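Local structure of glycerol kinase, putative (Plasmodium falciparum, 2W40) at the interface of chains A and B. The protein catalyses the ATP-dependent phosphorylation of glycerol to sn-glycerol 3-phosphate as a glycerol kinase of the FGGY family. Coordinates in Å, arbitrary orientation; residue numbers count along the deposited sequence, not the author numbering. Chains: chain A/B, Glycerol kinase, putative.

Contact 1: the interface of chains A and B. Residues chain A 499-501, 503; chain B 494, 497-498, 501.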
ATOM      1  N   THR A 499       2.139   1.128 -13.955  1.00 11.97           N
ATOM      2  CA  THR A 499       1.110   0.137 -13.643  1.00 11.66           C
ATOM      3  C   THR A 499       0.747  -0.736 -14.852  1.00 11.41           C
ATOM      4  O   THR A 499       0.348  -1.941 -14.692  1.00 12.03           O
ATOM      5  CB  THR A 499      -0.115   0.858 -13.079  1.00 11.89           C
ATOM      6  OG1 THR A 499       0.264   1.594 -11.910  1.00 12.23           O
ATOM      7  CG2 THR A 499      -1.318  -0.099 -12.690  1.00 10.69           C
ATOM      8  N   LEU A 500       0.783  -0.154 -16.036  1.00 10.84           N
ATOM      9  CA  LEU A 500       0.328  -0.787 -17.261  1.00 11.52           C
ATOM     10  C   LEU A 500       1.403  -1.383 -18.214  1.00 11.79           C
ATOM     11  O   LEU A 500       1.069  -2.156 -19.130  1.00 12.64           O
ATOM     12  CB  LEU A 500      -0.482   0.201 -18.097  1.00 12.55           C
ATOM     13  CG  LEU A 500      -1.762   0.682 -17.462  1.00 10.22           C
ATOM     14  CD1 LEU A 500      -2.495   1.751 -18.326  1.00 13.21           C
ATOM     15  CD2 LEU A 500      -2.775  -0.432 -17.125  1.00  9.57           C
ATOM     16  N   ILE A 501       2.669  -1.033 -18.024  1.00 12.78           N
ATOM     17  CA  ILE A 501       3.722  -1.437 -18.952  1.00 16.42           C
ATOM     18  C   ILE A 501       3.705  -2.980 -18.978  1.00 17.99           C
ATOM     19  O   ILE A 501       3.621  -3.669 -17.921  1.00 17.44           O
ATOM     20  CB  ILE A 501       5.134  -0.778 -18.620  1.00 16.40           C
ATOM     21  CG1 ILE A 501       6.146  -0.982 -19.792  1.00 18.87           C
ATOM     22  CG2 ILE A 501       5.587  -1.208 -17.313  1.00 17.13           C
ATOM     23  CD1 ILE A 501       7.288   0.032 -19.797  1.00 18.73           C
ATOM     24  N   LEU A 503       5.551  -6.245 -19.342  1.00 24.98           N
ATOM     25  CA  LEU A 503       6.895  -6.781 -19.176  1.00 27.42           C
ATOM     26  C   LEU A 503       6.978  -8.374 -19.311  1.00 30.29           C
ATOM     27  O   LEU A 503       6.017  -9.126 -18.946  1.00 33.54           O
ATOM     28  CB  LEU A 503       7.463  -6.319 -17.820  1.00 28.39           C
ATOM     29  CG  LEU A 503       7.518  -4.809 -17.501  1.00 28.46           C
ATOM     30  CD1 LEU A 503       7.798  -4.628 -15.956  1.00 26.30           C
ATOM     31  CD2 LEU A 503       8.498  -4.015 -18.315  1.00 30.02           C
TER
ATOM     32  N   LYS B 494       9.930  -8.181 -12.322  1.00 13.62           N
ATOM     33  CA  LYS B 494       9.091  -7.266 -13.114  1.00 15.26           C
ATOM     34  C   LYS B 494       8.588  -6.128 -12.243  1.00 13.62           C
ATOM     35  O   LYS B 494       8.547  -4.986 -12.666  1.00 13.66           O
ATOM     36  CB  LYS B 494       7.951  -8.019 -13.724  1.00 17.77           C
ATOM     37  CG  LYS B 494       8.422  -8.950 -14.786  1.00 19.46           C
ATOM     38  CD  LYS B 494       7.353  -9.472 -15.647  1.00 23.42           C
ATOM     39  CE  LYS B 494       5.917  -9.355 -15.084  1.00 30.92           C
ATOM     40  NZ  LYS B 494       5.492 -10.496 -14.144  1.00 35.95           N
ATOM     41  N   GLU B 497      11.464  -3.794 -11.796  1.00 11.44           N
ATOM     42  CA  GLU B 497      11.616  -3.015 -13.074  1.00 13.55           C
ATOM     43  C   GLU B 497      10.606  -1.895 -13.105  1.00 10.77           C
ATOM     44  O   GLU B 497      10.926  -0.759 -13.551  1.00 13.65           O
ATOM     45  CB  GLU B 497      11.480  -3.954 -14.276  1.00 14.15           C
ATOM     46  CG  GLU B 497      11.827  -3.315 -15.551  1.00 17.76           C
ATOM     47  CD  GLU B 497      11.889  -4.325 -16.710  1.00 22.69           C
ATOM     48  OE1 GLU B 497      11.635  -5.558 -16.461  1.00 31.16           O
ATOM     49  OE2 GLU B 497      12.169  -3.833 -17.850  1.00 33.73           O
ATOM     50  N   ARG B 498       9.331  -2.180 -12.786  1.00 12.32           N
ATOM     51  CA  ARG B 498       8.243  -1.159 -12.741  1.00 12.80           C
ATOM     52  C   ARG B 498       8.669  -0.042 -11.798  1.00 11.77           C
ATOM     53  O   ARG B 498       8.414   1.154 -12.062  1.00 13.34           O
ATOM     54  CB  ARG B 498       6.863  -1.677 -12.268  1.00 13.37           C
ATOM     55  CG  ARG B 498       6.196  -2.591 -13.151  1.00 14.69           C
ATOM     56  CD  ARG B 498       4.854  -2.942 -12.609  1.00 12.93           C
ATOM     57  NE  ARG B 498       4.483  -4.167 -13.283  1.00 17.87           N
ATOM     58  CZ  ARG B 498       4.174  -4.209 -14.593  1.00 18.09           C
ATOM     59  NH1 ARG B 498       3.898  -3.106 -15.284  1.00 18.64           N
ATOM     60  NH2 ARG B 498       3.944  -5.387 -15.172  1.00 22.24           N
ATOM     61  N   ILE B 501      12.036   1.873 -13.561  1.00 12.09           N
ATOM     62  CA  ILE B 501      12.042   2.369 -14.947  1.00 16.12           C
ATOM     63  C   ILE B 501      11.973   3.908 -14.974  1.00 17.20           C
ATOM     64  O   ILE B 501      11.282   4.561 -14.185  1.00 16.26           O
ATOM     65  CB  ILE B 501      10.962   1.646 -15.848  1.00 17.21           C
ATOM     66  CG1 ILE B 501      11.192   1.925 -17.337  1.00 18.90           C
ATOM     67  CG2 ILE B 501       9.632   2.044 -15.396  1.00 14.70           C
ATOM     68  CD1 ILE B 501      10.454   0.986 -18.237  1.00 20.23           C
TER
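B:Arg498 leaves its helix with CG anti to the carbonyl carbon (chi1 -68°) and runs extended from CG to NE, which carries its guanidinium across to the C-terminal tail of chain A. There NH1 donates to the backbone carbonyl O of A:Ile501 at 2.7 Å, nearly straight at 163°. The oxygen is approached in the carbonyl plane on a lone pair, and it lies close to the guanidinium plane. NH2 of the same group adds a weak, more bent contact to this oxygen, so the carbonyl is gripped mainly through NH1. A:Leu503, the last residue, lays its CD1 over the centre of one guanidinium face, 3.9 Å from CZ of B:Arg498. The same methyl touches the aliphatic stretch of the arginine, whereas CD2 meets the carboxylate end of B:Glu497 tip to tip, 3.8 Å from its CD. CB of A:Leu503 also packs 3.8 Å from CD of B:Lys494, whose chain bends at chi3 and chi4. The two Ile501 residues each hold CG1 anti to the backbone N (A:Ile501 chi1 -168°), and their CD1 methyls meet tip to tip at 3.7 Å. The patch combines methyl packing with the hydrogen bond from B:Arg498 to the A:Ile501 carbonyl, set where the tail just beyond helix 482-500 of chain A meets the last turns of the same helix in chain B.

Contact 2: the interface of chains A and B. Residues chain A 348, 366-369, 371; chain B 366-371.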
ATOM      1  N   PHE A 348      -1.379   6.711  -5.856  1.00  8.04           N
ATOM      2  CA  PHE A 348      -2.209   5.423  -5.667  1.00  9.05           C
ATOM      3  C   PHE A 348      -3.051   5.298  -6.926  1.00 10.87           C
ATOM      4  O   PHE A 348      -3.962   6.134  -7.123  1.00 11.79           O
ATOM      5  CB  PHE A 348      -3.041   5.559  -4.423  1.00  8.67           C
ATOM      6  CG  PHE A 348      -3.618   4.320  -3.857  1.00  8.57           C
ATOM      7  CD1 PHE A 348      -3.838   4.252  -2.500  1.00 10.84           C
ATOM      8  CD2 PHE A 348      -3.940   3.215  -4.619  1.00 11.18           C
ATOM      9  CE1 PHE A 348      -4.413   3.120  -1.924  1.00 12.43           C
ATOM     10  CE2 PHE A 348      -4.489   2.070  -4.001  1.00  8.31           C
ATOM     11  CZ  PHE A 348      -4.747   2.068  -2.659  1.00 11.41           C
ATOM     12  N   ALA A 366      -4.511  -2.425  -8.464  1.00  8.66           N
ATOM     13  CA  ALA A 366      -4.290  -1.303  -7.616  1.00  8.06           C
ATOM     14  C   ALA A 366      -2.804  -1.299  -7.156  1.00  8.26           C
ATOM     15  O   ALA A 366      -2.244  -2.321  -6.758  1.00  9.24           O
ATOM     16  CB  ALA A 366      -5.247  -1.300  -6.480  1.00  8.87           C
ATOM     17  N   SER A 367      -2.169  -0.117  -7.213  1.00  7.91           N
ATOM     18  CA  SER A 367      -0.732   0.004  -7.064  1.00  8.96           C
ATOM     19  C   SER A 367      -0.451   1.324  -6.364  1.00  8.77           C
ATOM     20  O   SER A 367      -1.184   2.332  -6.538  1.00 10.72           O
ATOM     21  CB  SER A 367      -0.032   0.019  -8.391  1.00 12.09           C
ATOM     22  OG  SER A 367      -0.553  -0.951  -9.270  1.00 13.53           O
ATOM     23  N   ILE A 368       0.516   1.272  -5.458  1.00  8.22           N
ATOM     24  CA  ILE A 368       0.951   2.442  -4.664  1.00  9.25           C
ATOM     25  C   ILE A 368       2.436   2.658  -4.913  1.00 10.07           C
ATOM     26  O   ILE A 368       3.228   1.725  -4.834  1.00  9.74           O
ATOM     27  CB  ILE A 368       0.678   2.299  -3.142  1.00 11.57           C
ATOM     28  CG1 ILE A 368      -0.738   1.850  -2.853  1.00 10.93           C
ATOM     29  CG2 ILE A 368       0.980   3.645  -2.429  1.00 12.61           C
ATOM     30  CD1 ILE A 368      -1.025   1.487  -1.402  1.00 10.89           C
ATOM     31  N   TYR A 369       2.802   3.936  -5.192  1.00 10.08           N
ATOM     32  CA  TYR A 369       4.144   4.321  -5.566  1.00  9.45           C
ATOM     33  C   TYR A 369       4.613   5.445  -4.650  1.00  9.27           C
ATOM     34  O   TYR A 369       3.781   6.234  -4.131  1.00 10.55           O
ATOM     35  CB  TYR A 369       4.238   4.830  -7.014  1.00 10.73           C
ATOM     36  CG  TYR A 369       3.774   3.851  -7.996  1.00 10.62           C
ATOM     37  CD1 TYR A 369       4.645   2.929  -8.466  1.00 15.31           C
ATOM     38  CD2 TYR A 369       2.480   3.875  -8.510  1.00 12.60           C
ATOM     39  CE1 TYR A 369       4.294   1.979  -9.402  1.00 13.67           C
ATOM     40  CE2 TYR A 369       2.076   2.904  -9.483  1.00 12.39           C
ATOM     41  CZ  TYR A 369       2.971   1.954  -9.905  1.00 14.40           C
ATOM     42  OH  TYR A 369       2.549   1.013 -10.840  1.00 16.13           O
ATOM     43  N   MET A 371       6.487   5.734  -1.674  1.00 10.62           N
ATOM     44  CA  MET A 371       6.483   5.787  -0.249  1.00  9.58           C
ATOM     45  C   MET A 371       7.874   5.780   0.407  1.00 10.97           C
ATOM     46  O   MET A 371       8.819   5.127  -0.099  1.00  9.90           O
ATOM     47  CB  MET A 371       5.711   4.573   0.312  1.00 11.50           C
ATOM     48  CG  MET A 371       4.276   4.509  -0.071  1.00 12.64           C
ATOM     49  SD  MET A 371       3.356   3.140   0.687  1.00 14.31           S
ATOM     50  CE  MET A 371       4.218   1.596   0.099  1.00 16.10           C
TER
ATOM     51  N   ALA B 366       9.293   2.811  -1.893  1.00  7.96           N
ATOM     52  CA  ALA B 366       8.525   1.606  -1.585  1.00  6.86           C
ATOM     53  C   ALA B 366       7.253   1.638  -2.407  1.00  7.79           C
ATOM     54  O   ALA B 366       6.584   2.670  -2.554  1.00  9.13           O
ATOM     55  CB  ALA B 366       8.224   1.498  -0.078  1.00  8.89           C
ATOM     56  N   SER B 367       6.958   0.489  -3.047  1.00  9.37           N
ATOM     57  CA  SER B 367       5.893   0.353  -4.050  1.00  8.07           C
ATOM     58  C   SER B 367       5.141  -0.951  -3.796  1.00  8.16           C
ATOM     59  O   SER B 367       5.725  -1.952  -3.452  1.00 10.37           O
ATOM     60  CB  SER B 367       6.525   0.258  -5.420  1.00 10.67           C
ATOM     61  OG  SER B 367       7.380   1.400  -5.568  1.00 13.92           O
ATOM     62  N   ILE B 368       3.817  -0.927  -3.938  1.00  9.56           N
ATOM     63  CA  ILE B 368       2.941  -2.120  -3.813  1.00  9.61           C
ATOM     64  C   ILE B 368       2.191  -2.322  -5.101  1.00  9.80           C
ATOM     65  O   ILE B 368       1.637  -1.347  -5.647  1.00  9.51           O
ATOM     66  CB  ILE B 368       1.922  -2.003  -2.632  1.00 10.38           C
ATOM     67  CG1 ILE B 368       2.608  -1.688  -1.330  1.00 11.57           C
ATOM     68  CG2 ILE B 368       1.156  -3.340  -2.434  1.00 13.00           C
ATOM     69  CD1 ILE B 368       1.752  -1.432  -0.117  1.00 10.33           C
ATOM     70  N   TYR B 369       2.235  -3.550  -5.633  1.00  9.33           N
ATOM     71  CA  TYR B 369       1.589  -3.892  -6.874  1.00 10.18           C
ATOM     72  C   TYR B 369       0.631  -5.050  -6.714  1.00  9.99           C
ATOM     73  O   TYR B 369       0.786  -5.881  -5.828  1.00 11.05           O
ATOM     74  CB  TYR B 369       2.640  -4.349  -7.901  1.00 12.14           C
ATOM     75  CG  TYR B 369       3.694  -3.341  -8.151  1.00 12.11           C
ATOM     76  CD1 TYR B 369       3.479  -2.347  -9.097  1.00 14.45           C
ATOM     77  CD2 TYR B 369       4.914  -3.331  -7.454  1.00 12.73           C
ATOM     78  CE1 TYR B 369       4.448  -1.360  -9.358  1.00 15.36           C
ATOM     79  CE2 TYR B 369       5.914  -2.351  -7.795  1.00  8.99           C
ATOM     80  CZ  TYR B 369       5.623  -1.363  -8.664  1.00 12.33           C
ATOM     81  OH  TYR B 369       6.568  -0.414  -8.949  1.00 14.92           O
ATOM     82  N   GLY B 370      -0.359  -5.116  -7.608  1.00  8.47           N
ATOM     83  CA  GLY B 370      -1.139  -6.328  -7.755  1.00  9.31           C
ATOM     84  C   GLY B 370      -2.366  -6.473  -6.937  1.00  8.48           C
ATOM     85  O   GLY B 370      -2.987  -7.563  -6.939  1.00 10.24           O
ATOM     86  N   MET B 371      -2.772  -5.399  -6.244  1.00  7.90           N
ATOM     87  CA  MET B 371      -3.926  -5.482  -5.320  1.00  9.44           C
ATOM     88  C   MET B 371      -5.287  -5.506  -6.038  1.00 10.16           C
ATOM     89  O   MET B 371      -5.522  -4.858  -7.069  1.00 10.46           O
ATOM     90  CB  MET B 371      -3.870  -4.348  -4.292  1.00  9.24           C
ATOM     91  CG  MET B 371      -2.547  -4.192  -3.543  1.00 11.15           C
ATOM     92  SD  MET B 371      -2.630  -3.053  -2.196  1.00 13.14           S
ATOM     93  CE  MET B 371      -2.693  -1.471  -3.073  1.00 17.08           C
TER
HETATM   94  O   HOH W   1      -0.047  -3.461 -10.017  1.00 12.79           O
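Strand 366-371 of each chain runs antiparallel to its copy, and the backbone ladder between them is close-packed. At its centre A:Ile368 N donates to B:Ile368 O at 2.9 Å, and the reciprocal bond returns from B:Ile368 N. Toward either end Ala366 and Met371 pair through both their N-H and C=O groups: A:Ala366 N reaches B:Met371 O at 3.0 Å, each acceptor in this outer pair being met in its carbonyl plane on a lone pair. On one side of the ladder, B:Met371 bends at chi3 (-73°) so that its CE crosses obliquely to CD1 of A:Ile368 at 3.8 Å and also touches the ring of A:Phe348. CG1 of A:Ile368 lies over the centre of that ring's face, so ring, isoleucine and CE of B:Met371 pack together. The two Tyr369 rings, on the opposite side, are close-packed too: they cross at 74°, edge-to-face, with centroids 5.5 Å apart, and CE1 of A:Tyr369 lies 3.3 Å from OH of B:Tyr369. The contact is wetter only around water 1, which sits at the edge of the B:Tyr369 ring. This water links A:Ser367 OG, at 2.7 Å, and B:Gly370 N, at 2.9 Å, across the strands.

Contact 3: the interface of chains A and B. Residues chain A 42-43, 45, 313, 351-353, 365-366; chain B 370-373.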
ATOM      1  N   PRO A  42      -9.431 -13.093  -5.720  1.00 12.80           N
ATOM      2  CA  PRO A  42      -9.079 -11.939  -6.556  1.00 13.66           C
ATOM      3  C   PRO A  42      -9.963 -11.833  -7.787  1.00 14.28           C
ATOM      4  O   PRO A  42     -10.100 -12.799  -8.591  1.00 15.19           O
ATOM      5  CB  PRO A  42      -7.611 -12.196  -6.939  1.00 14.13           C
ATOM      6  CG  PRO A  42      -7.081 -13.144  -5.850  1.00 15.07           C
ATOM      7  CD  PRO A  42      -8.258 -14.014  -5.560  1.00 13.43           C
ATOM      8  N   GLY A  43     -10.581 -10.657  -7.975  1.00 12.96           N
ATOM      9  CA  GLY A  43     -11.453 -10.509  -9.130  1.00 13.82           C
ATOM     10  C   GLY A  43     -12.897 -10.733  -8.889  1.00 13.49           C
ATOM     11  O   GLY A  43     -13.720 -10.248  -9.607  1.00 15.64           O
ATOM     12  N   TYR A  45     -16.542 -10.559  -7.128  1.00  8.55           N
ATOM     13  CA  TYR A  45     -17.331  -9.590  -6.347  1.00  8.26           C
ATOM     14  C   TYR A  45     -18.797  -9.978  -6.534  1.00  8.13           C
ATOM     15  O   TYR A  45     -19.366  -9.853  -7.660  1.00  8.13           O
ATOM     16  CB  TYR A  45     -17.090  -8.169  -6.889  1.00  8.46           C
ATOM     17  CG  TYR A  45     -17.421  -7.062  -5.957  1.00  6.54           C
ATOM     18  CD1 TYR A  45     -16.496  -6.054  -5.641  1.00  8.16           C
ATOM     19  CD2 TYR A  45     -18.677  -6.950  -5.342  1.00  5.97           C
ATOM     20  CE1 TYR A  45     -16.802  -5.001  -4.784  1.00  7.11           C
ATOM     21  CE2 TYR A  45     -18.992  -5.884  -4.512  1.00  7.28           C
ATOM     22  CZ  TYR A  45     -17.999  -4.926  -4.142  1.00  4.54           C
ATOM     23  OH  TYR A  45     -18.297  -3.854  -3.308  1.00  9.21           O
ATOM     24  N   THR A 313     -13.313   2.646  -8.727  1.00 13.41           N
ATOM     25  CA  THR A 313     -12.770   2.682  -7.376  1.00 13.45           C
ATOM     26  C   THR A 313     -12.936   4.107  -6.980  1.00 12.87           C
ATOM     27  O   THR A 313     -12.119   4.994  -7.398  1.00 16.05           O
ATOM     28  CB  THR A 313     -11.255   2.277  -7.282  1.00 14.41           C
ATOM     29  OG1 THR A 313     -11.045   0.879  -7.692  1.00 14.98           O
ATOM     30  CG2 THR A 313     -10.763   2.505  -5.778  1.00 13.84           C
ATOM     31  N   ALA A 351      -7.058   0.825  -8.919  1.00 13.34           N
ATOM     32  CA  ALA A 351      -7.439  -0.028 -10.091  1.00 10.60           C
ATOM     33  C   ALA A 351      -7.708  -1.456  -9.507  1.00  9.47           C
ATOM     34  O   ALA A 351      -7.296  -2.455 -10.071  1.00  9.70           O
ATOM     35  CB  ALA A 351      -6.365  -0.066 -11.118  1.00 10.77           C
ATOM     36  N   PHE A 352      -8.439  -1.510  -8.395  1.00  9.93           N
ATOM     37  CA  PHE A 352      -8.718  -2.802  -7.702  1.00  9.52           C
ATOM     38  C   PHE A 352      -9.413  -3.793  -8.633  1.00 10.64           C
ATOM     39  O   PHE A 352      -9.228  -5.028  -8.515  1.00 13.76           O
ATOM     40  CB  PHE A 352      -9.543  -2.603  -6.447  1.00 10.55           C
ATOM     41  CG  PHE A 352      -8.813  -1.905  -5.388  1.00 10.03           C
ATOM     42  CD1 PHE A 352      -7.861  -2.565  -4.644  1.00 11.35           C
ATOM     43  CD2 PHE A 352      -9.026  -0.591  -5.108  1.00  8.58           C
ATOM     44  CE1 PHE A 352      -7.156  -1.934  -3.666  1.00 12.86           C
ATOM     45  CE2 PHE A 352      -8.297   0.049  -4.096  1.00 12.71           C
ATOM     46  CZ  PHE A 352      -7.360  -0.631  -3.392  1.00 11.71           C
ATOM     47  N   SER A 353     -10.300  -3.255  -9.469  1.00  9.78           N
ATOM     48  CA  SER A 353     -11.038  -4.033 -10.484  1.00 10.39           C
ATOM     49  C   SER A 353     -10.657  -3.642 -11.906  1.00 10.00           C
ATOM     50  O   SER A 353     -11.486  -3.635 -12.815  1.00 13.08           O
ATOM     51  CB  SER A 353     -12.546  -3.935 -10.281  1.00 11.53           C
ATOM     52  OG  SER A 353     -13.026  -2.689 -10.408  1.00 12.97           O
ATOM     53  N   ARG A 365      -3.965  -3.439 -11.920  1.00  8.43           N
ATOM     54  CA  ARG A 365      -4.300  -3.760 -10.504  1.00  9.40           C
ATOM     55  C   ARG A 365      -3.949  -2.519  -9.643  1.00  7.90           C
ATOM     56  O   ARG A 365      -3.173  -1.636 -10.109  1.00 10.80           O
ATOM     57  CB  ARG A 365      -3.525  -4.967 -10.021  1.00  8.93           C
ATOM     58  CG  ARG A 365      -3.800  -6.218 -10.829  1.00 10.90           C
ATOM     59  CD  ARG A 365      -5.174  -6.773 -10.438  1.00 15.67           C
ATOM     60  NE  ARG A 365      -5.357  -8.068 -11.117  1.00 17.37           N
ATOM     61  CZ  ARG A 365      -5.838  -8.204 -12.360  1.00 16.37           C
ATOM     62  NH1 ARG A 365      -6.302  -7.164 -13.046  1.00 15.67           N
ATOM     63  NH2 ARG A 365      -5.939  -9.401 -12.945  1.00 17.00           N
ATOM     64  N   ALA A 366      -4.511  -2.425  -8.464  1.00  8.66           N
ATOM     65  CA  ALA A 366      -4.290  -1.303  -7.616  1.00  8.06           C
ATOM     66  C   ALA A 366      -2.804  -1.299  -7.156  1.00  8.26           C
ATOM     67  O   ALA A 366      -2.244  -2.321  -6.758  1.00  9.24           O
ATOM     68  CB  ALA A 366      -5.247  -1.300  -6.480  1.00  8.87           C
TER
ATOM     69  N   GLY B 370      -0.359  -5.116  -7.608  1.00  8.47           N
ATOM     70  CA  GLY B 370      -1.139  -6.328  -7.755  1.00  9.31           C
ATOM     71  C   GLY B 370      -2.366  -6.473  -6.937  1.00  8.48           C
ATOM     72  O   GLY B 370      -2.987  -7.563  -6.939  1.00 10.24           O
ATOM     73  N   MET B 371      -2.772  -5.399  -6.244  1.00  7.90           N
ATOM     74  CA  MET B 371      -3.926  -5.482  -5.320  1.00  9.44           C
ATOM     75  C   MET B 371      -5.287  -5.506  -6.038  1.00 10.16           C
ATOM     76  O   MET B 371      -5.522  -4.858  -7.069  1.00 10.46           O
ATOM     77  CB  MET B 371      -3.870  -4.348  -4.292  1.00  9.24           C
ATOM     78  CG  MET B 371      -2.547  -4.192  -3.543  1.00 11.15           C
ATOM     79  SD  MET B 371      -2.630  -3.053  -2.196  1.00 13.14           S
ATOM     80  CE  MET B 371      -2.693  -1.471  -3.073  1.00 17.08           C
ATOM     81  N   THR B 372      -6.166  -6.300  -5.435  1.00  8.94           N
ATOM     82  CA  THR B 372      -7.544  -6.379  -5.764  1.00  8.52           C
ATOM     83  C   THR B 372      -8.428  -6.111  -4.540  1.00  7.77           C
ATOM     84  O   THR B 372      -7.919  -5.977  -3.405  1.00  9.04           O
ATOM     85  CB  THR B 372      -7.887  -7.774  -6.408  1.00  8.15           C
ATOM     86  OG1 THR B 372      -7.651  -8.843  -5.482  1.00  9.76           O
ATOM     87  CG2 THR B 372      -7.098  -7.964  -7.787  1.00  9.85           C
ATOM     88  N   PHE B 373      -9.772  -6.119  -4.747  1.00  8.50           N
ATOM     89  CA  PHE B 373     -10.665  -5.959  -3.599  1.00  8.99           C
ATOM     90  C   PHE B 373     -10.539  -7.119  -2.565  1.00  9.73           C
ATOM     91  O   PHE B 373     -10.823  -6.951  -1.359  1.00 12.06           O
ATOM     92  CB  PHE B 373     -12.085  -5.745  -3.993  1.00  8.73           C
ATOM     93  CG  PHE B 373     -12.385  -4.403  -4.553  1.00  8.80           C
ATOM     94  CD1 PHE B 373     -12.145  -3.263  -3.847  1.00 12.25           C
ATOM     95  CD2 PHE B 373     -12.926  -4.312  -5.833  1.00 10.71           C
ATOM     96  CE1 PHE B 373     -12.435  -1.974  -4.417  1.00 10.65           C
ATOM     97  CE2 PHE B 373     -13.210  -3.048  -6.368  1.00 11.73           C
ATOM     98  CZ  PHE B 373     -13.011  -1.917  -5.667  1.00 13.04           C
TER
HETATM   99  O   HOH W   2     -10.954  -6.698  -7.494  1.00 17.68           O
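Where strand 366-371 of chain B ends, its continuation through B:Thr372 and B:Phe373 packs against loop residues of chain A around A:Phe352 and A:Arg365. B:Phe373, with CG anti to the carbonyl carbon (chi1 -73°), turns its ring flat beneath A:Phe352, whose CB stands over the centre of the face 3.5 Å from the ring centroid. The two side chains cross at about a right angle, and it is the methylene CB that makes this CH-pi contact, while the A:Phe352 ring touches the rim. A:Tyr45 meets the same phenyl obliquely, B:Phe373 CD2 lying in plane at the tyrosine's edge 4.0 Å from CD1. The ring of A:Phe352 is held from its own chain by CB of A:Ala366 over one face, toward the rim, while CA of B:Thr372 comes in at its edge. B:Thr372 lies alongside A:Arg365, pointing the same way, with its CG2 methyl 3.5 Å from CD of the arginine. Its OG1, in the crowded position between backbone N and carbonyl carbon (chi1 63°), faces A:Pro42. CB of A:Arg365 packs 3.6 Å from CA of B:Gly370. Water 2 joins the two backbones: it is 2.6 Å from A:Phe352 O and 3.0 Å from B:Phe373 N, whose N-H points almost straight at it.

Contact 2 is the corner between the other two: its C-alpha centre is about 12 Å from that of contact 1 and about 11 Å from that of contact 3, while contacts 1 and 3 are about 17 Å apart. Contacts 2 and 3 share A:Ala366, B:Gly370 and B:Met371, so the strand pair leads straight on to the residues packed after it. Contact 1 adds the C-terminal helix and tail. The two-fold repeats contacts 1 and 3 with chains exchanged, while the strand pair largely maps onto itself; this would suit a dimer, though the structure alone does not prove one.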